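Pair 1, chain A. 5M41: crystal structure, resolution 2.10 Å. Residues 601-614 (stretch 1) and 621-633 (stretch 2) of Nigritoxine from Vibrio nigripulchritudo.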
# COMPACT_ATOMS: atom_id res chain seq x y z
N LEU A 601 3.17 -30.26 -21.77
CA LEU A 601 3.65 -28.95 -21.42
C LEU A 601 3.72 -28.13 -22.70
O LEU A 601 4.33 -28.55 -23.69
CB LEU A 601 5.06 -29.06 -20.80
CG LEU A 601 5.78 -27.72 -20.59
CD1 LEU A 601 5.07 -26.85 -19.55
CD2 LEU A 601 7.25 -27.96 -20.22
N GLU A 602 3.12 -26.95 -22.66
CA GLU A 602 3.07 -26.04 -23.79
C GLU A 602 4.37 -25.20 -23.88
O GLU A 602 4.45 -24.08 -23.36
CB GLU A 602 1.83 -25.16 -23.66
CG GLU A 602 0.52 -25.94 -23.76
CD GLU A 602 -0.62 -25.31 -22.96
OE1 GLU A 602 -0.63 -24.08 -22.78
OE2 GLU A 602 -1.51 -26.05 -22.50
N SER A 603 5.35 -25.77 -24.56
CA SER A 603 6.74 -25.31 -24.51
C SER A 603 6.91 -23.83 -24.76
O SER A 603 7.43 -23.12 -23.91
CB SER A 603 7.58 -26.10 -25.51
OG SER A 603 7.55 -27.47 -25.18
N ASN A 604 6.47 -23.37 -25.93
CA ASN A 604 6.72 -22.00 -26.34
C ASN A 604 5.86 -21.00 -25.58
O ASN A 604 6.31 -19.87 -25.31
CB ASN A 604 6.58 -21.82 -27.87
CG ASN A 604 7.73 -22.47 -28.64
OD1 ASN A 604 8.89 -22.40 -28.23
ND2 ASN A 604 7.41 -23.11 -29.75
N ALA A 605 4.66 -21.42 -25.19
CA ALA A 605 3.78 -20.52 -24.43
C ALA A 605 4.47 -20.28 -23.09
O ALA A 605 4.60 -19.13 -22.65
CB ALA A 605 2.39 -21.10 -24.23
N PHE A 606 4.93 -21.38 -22.47
CA PHE A 606 5.61 -21.34 -21.19
C PHE A 606 6.91 -20.54 -21.32
O PHE A 606 7.16 -19.63 -20.54
CB PHE A 606 5.90 -22.77 -20.67
CG PHE A 606 6.56 -22.82 -19.30
CD1 PHE A 606 5.81 -22.58 -18.13
CD2 PHE A 606 7.92 -23.10 -19.17
CE1 PHE A 606 6.41 -22.62 -16.87
CE2 PHE A 606 8.52 -23.15 -17.91
CZ PHE A 606 7.77 -22.91 -16.76
N LEU A 607 7.70 -20.87 -22.35
CA LEU A 607 8.97 -20.17 -22.61
C LEU A 607 8.76 -18.66 -22.71
O LEU A 607 9.47 -17.88 -22.06
CB LEU A 607 9.69 -20.71 -23.87
CG LEU A 607 10.97 -19.99 -24.32
CD1 LEU A 607 12.02 -19.96 -23.21
CD2 LEU A 607 11.54 -20.57 -25.62
N THR A 608 7.78 -18.26 -23.52
CA THR A 608 7.52 -16.84 -23.77
C THR A 608 7.09 -16.17 -22.49
O THR A 608 7.61 -15.11 -22.13
CB THR A 608 6.46 -16.62 -24.87
OG1 THR A 608 6.95 -17.14 -26.11
CG2 THR A 608 6.18 -15.12 -25.07
N TYR A 609 6.15 -16.79 -21.79
CA TYR A 609 5.66 -16.17 -20.56
C TYR A 609 6.79 -15.99 -19.55
O TYR A 609 6.96 -14.90 -19.01
CB TYR A 609 4.46 -16.91 -19.96
CG TYR A 609 4.00 -16.31 -18.64
CD1 TYR A 609 3.20 -15.16 -18.61
CD2 TYR A 609 4.40 -16.86 -17.43
CE1 TYR A 609 2.79 -14.60 -17.41
CE2 TYR A 609 4.01 -16.31 -16.21
CZ TYR A 609 3.20 -15.18 -16.21
OH TYR A 609 2.80 -14.62 -15.00
N ILE A 610 7.58 -17.03 -19.32
CA ILE A 610 8.63 -16.98 -18.32
C ILE A 610 9.73 -15.97 -18.69
O ILE A 610 10.16 -15.18 -17.83
CB ILE A 610 9.19 -18.40 -18.03
CG1 ILE A 610 8.11 -19.25 -17.34
CG2 ILE A 610 10.46 -18.34 -17.15
CD1 ILE A 610 7.67 -18.76 -15.96
N GLU A 611 10.15 -15.95 -19.96
CA GLU A 611 11.11 -14.95 -20.43
C GLU A 611 10.58 -13.53 -20.21
O GLU A 611 11.32 -12.64 -19.83
CB GLU A 611 11.50 -15.19 -21.89
CG GLU A 611 12.27 -16.49 -22.09
CD GLU A 611 13.63 -16.47 -21.41
OE1 GLU A 611 14.39 -15.53 -21.65
OE2 GLU A 611 13.95 -17.40 -20.64
N GLY A 612 9.27 -13.35 -20.41
CA GLY A 612 8.65 -12.07 -20.13
C GLY A 612 8.70 -11.72 -18.65
O GLY A 612 9.14 -10.63 -18.28
N LYS A 613 8.26 -12.66 -17.81
CA LYS A 613 8.29 -12.48 -16.36
C LYS A 613 9.71 -12.34 -15.81
O LYS A 613 9.92 -11.66 -14.81
CB LYS A 613 7.56 -13.61 -15.65
CG LYS A 613 6.05 -13.52 -15.74
CD LYS A 613 5.52 -12.23 -15.12
CE LYS A 613 5.17 -12.39 -13.65
NZ LYS A 613 4.29 -11.29 -13.18
N LYS A 614 10.69 -12.98 -16.47
CA LYS A 614 12.10 -12.92 -16.05
C LYS A 614 12.69 -11.51 -16.07
O LYS A 614 13.58 -11.21 -15.30
CB LYS A 614 12.99 -13.81 -16.92
CG LYS A 614 13.11 -15.23 -16.43
CD LYS A 614 13.74 -16.15 -17.46
CE LYS A 614 15.12 -15.67 -17.94
NZ LYS A 614 15.81 -16.80 -18.64
N LYS A 621 7.80 -5.62 -21.66
CA LYS A 621 8.28 -6.52 -22.70
C LYS A 621 7.19 -6.98 -23.66
O LYS A 621 7.32 -6.85 -24.87
CB LYS A 621 8.96 -7.73 -22.04
CG LYS A 621 9.47 -8.79 -23.00
CD LYS A 621 10.63 -8.31 -23.86
CE LYS A 621 10.77 -9.18 -25.10
NZ LYS A 621 11.98 -8.88 -25.92
N TYR A 622 6.11 -7.55 -23.12
CA TYR A 622 4.98 -7.93 -23.93
C TYR A 622 3.83 -7.07 -23.43
O TYR A 622 4.04 -6.19 -22.62
CB TYR A 622 4.71 -9.43 -23.80
CG TYR A 622 5.89 -10.27 -24.23
CD1 TYR A 622 6.42 -10.13 -25.52
CD2 TYR A 622 6.47 -11.19 -23.37
CE1 TYR A 622 7.51 -10.89 -25.93
CE2 TYR A 622 7.56 -11.96 -23.77
CZ TYR A 622 8.08 -11.80 -25.05
OH TYR A 622 9.15 -12.56 -25.46
N GLY A 623 2.62 -7.28 -23.90
CA GLY A 623 1.59 -6.32 -23.50
C GLY A 623 1.17 -6.36 -22.04
O GLY A 623 1.86 -6.89 -21.16
N ASN A 624 0.01 -5.75 -21.79
CA ASN A 624 -0.81 -6.07 -20.65
C ASN A 624 -0.77 -7.59 -20.38
O ASN A 624 -1.03 -8.40 -21.29
CB ASN A 624 -2.22 -5.60 -20.95
CG ASN A 624 -3.21 -5.92 -19.86
OD1 ASN A 624 -3.36 -7.05 -19.45
ND2 ASN A 624 -3.92 -4.90 -19.42
N GLU A 625 -0.42 -7.96 -19.15
CA GLU A 625 -0.16 -9.35 -18.82
C GLU A 625 -1.46 -10.15 -18.80
O GLU A 625 -1.51 -11.30 -19.23
CB GLU A 625 0.59 -9.47 -17.49
CG GLU A 625 1.03 -10.90 -17.17
CD GLU A 625 1.73 -11.01 -15.82
OE1 GLU A 625 2.14 -9.96 -15.30
OE2 GLU A 625 1.86 -12.13 -15.28
N MET A 626 -2.51 -9.51 -18.30
CA MET A 626 -3.85 -10.08 -18.29
C MET A 626 -4.32 -10.43 -19.71
O MET A 626 -4.84 -11.53 -19.97
CB MET A 626 -4.79 -9.08 -17.63
CG MET A 626 -6.15 -9.60 -17.26
SD MET A 626 -6.99 -8.47 -16.13
CE MET A 626 -5.93 -8.57 -14.72
N GLU A 627 -4.15 -9.48 -20.63
CA GLU A 627 -4.50 -9.68 -22.02
C GLU A 627 -3.63 -10.81 -22.58
O GLU A 627 -4.12 -11.69 -23.30
CB GLU A 627 -4.33 -8.38 -22.83
CG GLU A 627 -5.37 -7.31 -22.51
CD GLU A 627 -5.22 -6.03 -23.31
OE1 GLU A 627 -4.17 -5.77 -23.91
OE2 GLU A 627 -6.17 -5.23 -23.33
N TRP A 628 -2.34 -10.82 -22.21
CA TRP A 628 -1.44 -11.83 -22.73
C TRP A 628 -1.89 -13.23 -22.37
O TRP A 628 -1.87 -14.13 -23.21
CB TRP A 628 0.02 -11.56 -22.33
CG TRP A 628 1.02 -12.45 -23.05
CD1 TRP A 628 1.82 -12.13 -24.14
CD2 TRP A 628 1.32 -13.86 -22.76
NE1 TRP A 628 2.59 -13.21 -24.52
CE2 TRP A 628 2.32 -14.28 -23.75
CE3 TRP A 628 0.87 -14.79 -21.83
CZ2 TRP A 628 2.85 -15.56 -23.76
CZ3 TRP A 628 1.40 -16.09 -21.85
CH2 TRP A 628 2.37 -16.46 -22.80
N LEU A 629 -2.31 -13.41 -21.12
CA LEU A 629 -2.69 -14.74 -20.60
C LEU A 629 -4.02 -15.26 -21.16
O LEU A 629 -4.15 -16.45 -21.46
CB LEU A 629 -2.73 -14.72 -19.06
CG LEU A 629 -1.35 -14.61 -18.40
CD1 LEU A 629 -1.45 -14.20 -16.93
CD2 LEU A 629 -0.57 -15.91 -18.57
N VAL A 630 -4.99 -14.36 -21.30
CA VAL A 630 -6.25 -14.70 -21.92
C VAL A 630 -5.97 -15.09 -23.37
O VAL A 630 -6.47 -16.10 -23.84
CB VAL A 630 -7.27 -13.53 -21.82
CG1 VAL A 630 -8.47 -13.76 -22.73
CG2 VAL A 630 -7.73 -13.37 -20.37
N ARG A 631 -5.14 -14.31 -24.06
CA ARG A 631 -4.85 -14.56 -25.48
C ARG A 631 -4.08 -15.87 -25.69
O ARG A 631 -4.17 -16.48 -26.76
CB ARG A 631 -4.13 -13.37 -26.10
CG ARG A 631 -3.85 -13.48 -27.59
CD ARG A 631 -3.24 -12.19 -28.13
NE ARG A 631 -2.06 -11.77 -27.36
CZ ARG A 631 -1.97 -10.62 -26.70
NH1 ARG A 631 -2.97 -9.75 -26.72
NH2 ARG A 631 -0.87 -10.32 -26.02
N LYS A 632 -3.33 -16.31 -24.68
CA LYS A 632 -2.53 -17.54 -24.77
C LYS A 632 -3.40 -18.74 -25.14
O LYS A 632 -2.99 -19.57 -25.94
CB LYS A 632 -1.73 -17.76 -23.46
CG LYS A 632 -1.09 -19.14 -23.23
CD LYS A 632 -1.99 -20.01 -22.36
CE LYS A 632 -1.49 -21.44 -22.29
NZ LYS A 632 -2.53 -22.42 -21.84
N PHE A 633 -4.62 -18.78 -24.60
CA PHE A 633 -5.52 -19.91 -24.81
C PHE A 633 -6.09 -20.01 -26.25
O PHE A 633 -6.69 -21.03 -26.60
CB PHE A 633 -6.63 -19.89 -23.76
CG PHE A 633 -6.14 -20.20 -22.37
CD1 PHE A 633 -5.94 -21.51 -21.96
CD2 PHE A 633 -5.86 -19.17 -21.47
CE1 PHE A 633 -5.49 -21.79 -20.68
CE2 PHE A 633 -5.37 -19.44 -20.20
CZ PHE A 633 -5.19 -20.76 -19.80
O HOH W 1 -4.05 -25.18 -22.12

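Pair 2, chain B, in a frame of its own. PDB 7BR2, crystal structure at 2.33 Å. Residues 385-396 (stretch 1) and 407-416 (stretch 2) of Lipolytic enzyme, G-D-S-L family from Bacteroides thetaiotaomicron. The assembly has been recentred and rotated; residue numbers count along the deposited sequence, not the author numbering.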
# COMPACT_ATOMS: atom_id res chain seq x y z
N ALA B 385 31.40 0.07 -0.20
CA ALA B 385 32.73 0.06 -0.82
C ALA B 385 32.62 0.10 -2.34
O ALA B 385 33.23 0.95 -3.00
CB ALA B 385 33.53 -1.16 -0.36
N ASN B 386 31.81 -0.81 -2.91
CA ASN B 386 31.50 -0.84 -4.33
C ASN B 386 32.77 -0.79 -5.18
O ASN B 386 32.87 -0.03 -6.15
CB ASN B 386 30.54 0.31 -4.69
CG ASN B 386 29.14 0.09 -4.12
OD1 ASN B 386 28.69 -1.04 -3.97
ND2 ASN B 386 28.48 1.16 -3.76
N ASP B 387 33.74 -1.63 -4.81
CA ASP B 387 35.06 -1.60 -5.41
C ASP B 387 35.58 -3.02 -5.59
O ASP B 387 34.86 -4.00 -5.38
CB ASP B 387 36.03 -0.78 -4.53
CG ASP B 387 36.10 -1.31 -3.10
OD1 ASP B 387 35.56 -2.40 -2.79
OD2 ASP B 387 36.74 -0.66 -2.27
N ARG B 388 36.87 -3.13 -5.93
CA ARG B 388 37.48 -4.43 -6.21
C ARG B 388 37.54 -5.29 -4.97
O ARG B 388 37.36 -6.51 -5.05
CB ARG B 388 38.88 -4.25 -6.81
CG ARG B 388 39.69 -5.55 -6.92
CD ARG B 388 39.07 -6.58 -7.87
NE ARG B 388 38.55 -5.94 -9.08
CZ ARG B 388 37.82 -6.54 -10.02
NH1 ARG B 388 37.52 -7.82 -9.93
NH2 ARG B 388 37.40 -5.84 -11.06
N LYS B 389 37.81 -4.70 -3.80
CA LYS B 389 37.80 -5.53 -2.60
C LYS B 389 36.39 -6.03 -2.28
O LYS B 389 36.23 -7.15 -1.77
CB LYS B 389 38.39 -4.77 -1.41
CG LYS B 389 38.57 -5.70 -0.19
CD LYS B 389 39.08 -4.95 1.03
CE LYS B 389 39.50 -5.89 2.16
NZ LYS B 389 40.87 -5.52 2.66
N ALA B 390 35.36 -5.25 -2.60
CA ALA B 390 33.99 -5.75 -2.47
C ALA B 390 33.77 -6.96 -3.37
O ALA B 390 33.22 -7.98 -2.93
CB ALA B 390 32.99 -4.64 -2.80
N ILE B 391 34.18 -6.84 -4.64
CA ILE B 391 34.06 -7.95 -5.58
C ILE B 391 34.79 -9.18 -5.07
O ILE B 391 34.29 -10.31 -5.18
CB ILE B 391 34.56 -7.53 -6.97
CG1 ILE B 391 33.71 -6.40 -7.55
CG2 ILE B 391 34.59 -8.74 -7.91
CD1 ILE B 391 34.32 -5.75 -8.80
N GLU B 392 35.99 -8.98 -4.53
CA GLU B 392 36.81 -10.10 -4.08
C GLU B 392 36.14 -10.83 -2.92
O GLU B 392 36.09 -12.07 -2.90
CB GLU B 392 38.20 -9.61 -3.68
CG GLU B 392 39.15 -9.49 -4.86
CD GLU B 392 40.38 -8.67 -4.57
OE1 GLU B 392 40.56 -8.25 -3.40
OE2 GLU B 392 41.17 -8.43 -5.51
N VAL B 393 35.65 -10.09 -1.92
CA VAL B 393 35.04 -10.74 -0.77
C VAL B 393 33.74 -11.43 -1.16
O VAL B 393 33.45 -12.56 -0.72
CB VAL B 393 34.85 -9.72 0.38
CG1 VAL B 393 33.94 -10.27 1.44
CG2 VAL B 393 36.21 -9.36 0.97
N MET B 394 32.94 -10.79 -2.01
CA MET B 394 31.73 -11.46 -2.49
C MET B 394 32.06 -12.75 -3.22
O MET B 394 31.39 -13.77 -3.02
CB MET B 394 30.92 -10.53 -3.39
CG MET B 394 29.77 -11.25 -4.07
SD MET B 394 28.82 -10.18 -5.15
CE MET B 394 27.83 -9.30 -3.96
N ASP B 395 33.07 -12.72 -4.09
CA ASP B 395 33.47 -13.93 -4.79
C ASP B 395 33.93 -15.00 -3.82
O ASP B 395 33.67 -16.19 -4.03
CB ASP B 395 34.57 -13.62 -5.80
CG ASP B 395 34.06 -12.88 -7.02
OD1 ASP B 395 32.84 -12.87 -7.24
OD2 ASP B 395 34.90 -12.36 -7.78
N GLU B 396 34.66 -14.60 -2.78
CA GLU B 396 35.11 -15.54 -1.77
C GLU B 396 33.96 -16.16 -1.00
O GLU B 396 34.16 -17.18 -0.33
CB GLU B 396 36.03 -14.85 -0.76
CG GLU B 396 37.39 -14.48 -1.28
CD GLU B 396 38.05 -13.44 -0.39
OE1 GLU B 396 37.51 -13.18 0.71
OE2 GLU B 396 39.11 -12.90 -0.80
N ARG B 407 22.25 -12.97 -5.97
CA ARG B 407 22.28 -11.54 -6.25
C ARG B 407 23.58 -11.03 -6.84
O ARG B 407 23.73 -9.82 -6.98
CB ARG B 407 21.91 -10.74 -5.00
CG ARG B 407 20.44 -10.82 -4.66
CD ARG B 407 20.10 -11.58 -3.41
NE ARG B 407 18.66 -11.79 -3.37
CZ ARG B 407 18.04 -12.81 -3.96
NH1 ARG B 407 18.74 -13.71 -4.63
NH2 ARG B 407 16.72 -12.92 -3.89
N ARG B 408 24.54 -11.91 -7.17
CA ARG B 408 25.82 -11.43 -7.67
C ARG B 408 25.68 -10.68 -8.99
O ARG B 408 26.38 -9.69 -9.23
CB ARG B 408 26.83 -12.56 -7.82
CG ARG B 408 28.15 -12.04 -8.41
CD ARG B 408 29.32 -13.00 -8.25
NE ARG B 408 28.97 -14.35 -8.64
CZ ARG B 408 29.85 -15.35 -8.67
NH1 ARG B 408 31.11 -15.13 -8.33
NH2 ARG B 408 29.46 -16.57 -9.04
N ASP B 409 24.84 -11.17 -9.90
CA ASP B 409 24.66 -10.46 -11.17
C ASP B 409 24.07 -9.06 -10.94
O ASP B 409 24.60 -8.04 -11.42
CB ASP B 409 23.76 -11.31 -12.09
CG ASP B 409 23.60 -10.69 -13.46
OD1 ASP B 409 24.62 -10.28 -14.04
OD2 ASP B 409 22.45 -10.63 -13.97
N LEU B 410 22.99 -9.01 -10.14
CA LEU B 410 22.40 -7.73 -9.80
C LEU B 410 23.42 -6.83 -9.13
O LEU B 410 23.49 -5.64 -9.43
CB LEU B 410 21.16 -7.93 -8.92
CG LEU B 410 20.40 -6.65 -8.51
CD1 LEU B 410 18.89 -6.90 -8.51
CD2 LEU B 410 20.86 -6.10 -7.14
N TYR B 411 24.23 -7.37 -8.21
CA TYR B 411 25.18 -6.50 -7.53
C TYR B 411 26.25 -5.99 -8.49
O TYR B 411 26.71 -4.85 -8.36
CB TYR B 411 25.85 -7.20 -6.34
CG TYR B 411 26.87 -6.28 -5.69
CD1 TYR B 411 26.46 -5.23 -4.89
CD2 TYR B 411 28.23 -6.43 -5.94
CE1 TYR B 411 27.39 -4.37 -4.31
CE2 TYR B 411 29.17 -5.58 -5.36
CZ TYR B 411 28.74 -4.54 -4.56
OH TYR B 411 29.66 -3.69 -3.99
N SER B 412 26.67 -6.82 -9.45
CA SER B 412 27.68 -6.39 -10.42
C SER B 412 27.16 -5.24 -11.27
O SER B 412 27.95 -4.42 -11.75
CB SER B 412 28.13 -7.58 -11.28
OG SER B 412 27.21 -7.93 -12.30
N LYS B 413 25.84 -5.16 -11.45
CA LYS B 413 25.29 -3.97 -12.09
C LYS B 413 25.12 -2.81 -11.09
O LYS B 413 25.55 -1.68 -11.35
CB LYS B 413 23.94 -4.30 -12.73
CG LYS B 413 23.95 -5.58 -13.56
CD LYS B 413 22.54 -5.96 -14.02
CE LYS B 413 22.43 -7.43 -14.43
NZ LYS B 413 21.02 -7.95 -14.29
N MET B 414 24.48 -3.05 -9.96
CA MET B 414 24.07 -1.94 -9.10
C MET B 414 25.20 -1.35 -8.28
O MET B 414 25.03 -0.27 -7.71
CB MET B 414 22.92 -2.39 -8.19
CG MET B 414 21.63 -2.64 -8.94
SD MET B 414 20.87 -1.09 -9.58
CE MET B 414 20.00 -0.55 -8.10
N MET B 415 26.37 -2.01 -8.22
CA MET B 415 27.51 -1.43 -7.52
C MET B 415 28.02 -0.16 -8.19
O MET B 415 28.73 0.62 -7.55
CB MET B 415 28.64 -2.45 -7.41
CG MET B 415 29.34 -2.74 -8.76
SD MET B 415 30.73 -3.88 -8.67
CE MET B 415 31.88 -2.94 -7.68
N PHE B 416 27.70 0.08 -9.46
CA PHE B 416 28.17 1.28 -10.13
C PHE B 416 27.25 2.46 -9.83
O PHE B 416 26.05 2.42 -10.11
CB PHE B 416 28.26 1.09 -11.64
CG PHE B 416 29.31 0.11 -12.06
CD1 PHE B 416 30.66 0.46 -12.03
CD2 PHE B 416 28.96 -1.16 -12.47
CE1 PHE B 416 31.64 -0.47 -12.42
CE2 PHE B 416 29.93 -2.10 -12.86
CZ PHE B 416 31.27 -1.75 -12.84
O HOH W 2 30.14 -2.68 -1.21

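What backbone arrangement do the two pairs share? In each, two helices of one chain run almost exactly antiparallel, at 175° in pair 1 and 178° in pair 2, and their axes come no closer than 11.8 Å. Fourteen central residues superpose with an RMSD of 0.6 Å. At this separation side chains from both helices meet between them, and the two pairs do so differently.

Which residues fill the middle? On the second helix the matched position is aromatic in both: Trp A628 and Tyr B411, CA atoms 0.4 Å apart and both chi1 t. The larger indole reaches the first helix itself, with Trp A628 CH2 3.5 Å from Ala A605 O and 3.6 Å from Tyr A609 CB; its CZ2 lies 3.6 Å from Thr A608 CG2. Ala B390, the match of Thr A608, is smaller, and its CB packs 3.7 Å from Tyr B411 OH. That hydroxyl also lies 2.8 Å from Asn B386 OD1.

How can a glycine and a methionine occupy the same position? Gly A612 matches Met B394. In pair 1 the space beside the glycine is taken by Tyr A622, whose CE2 is 3.8 Å from Gly A612 CA; a CB there would clash with Tyr A622 CD2. Met B394 extends across, with its CE 3.5 Å from Tyr B411 CD2 and its SD 3.8 Å from Arg B408 CG.

Where do the charges meet? Lys A613 matches Asp B395 and Glu A625 matches Arg B408, so a salt bridge joins the same two positions in both pairs, with the charges exchanged. Lys A613 NZ lies 3.3 Å from both Glu A625 OE1 and OE2, in weak hydrogen bonds; OE2 also accepts from Tyr A609 OH at 2.7 Å. In pair 2 Arg B408 NH1 donates to Asp B395 OD1 at 3.0 Å, with the carboxylate oxygen at the edge of the guanidinium.

What happens at the remaining inward positions? Tyr A609 and its match Ile B391 both start sideways. The tyrosine packs its CE1 3.8 Å from Leu A629 CD2, whereas the isoleucine sets CD1 3.9 Å from Met B415 CE. Lys A632 and Met B415 match more loosely, 1.6 Å apart at CA, yet both point toward the first stretch: Lys A632 CG lies 4.1 Å from Ala A605 CB, and Met B415 CE lies 3.7 Å from Asp B387 N. Ala A605 and Asp B387 themselves match, their CA atoms 0.8 Å apart, but Ala A605 points toward the other stretch and Asp B387 away.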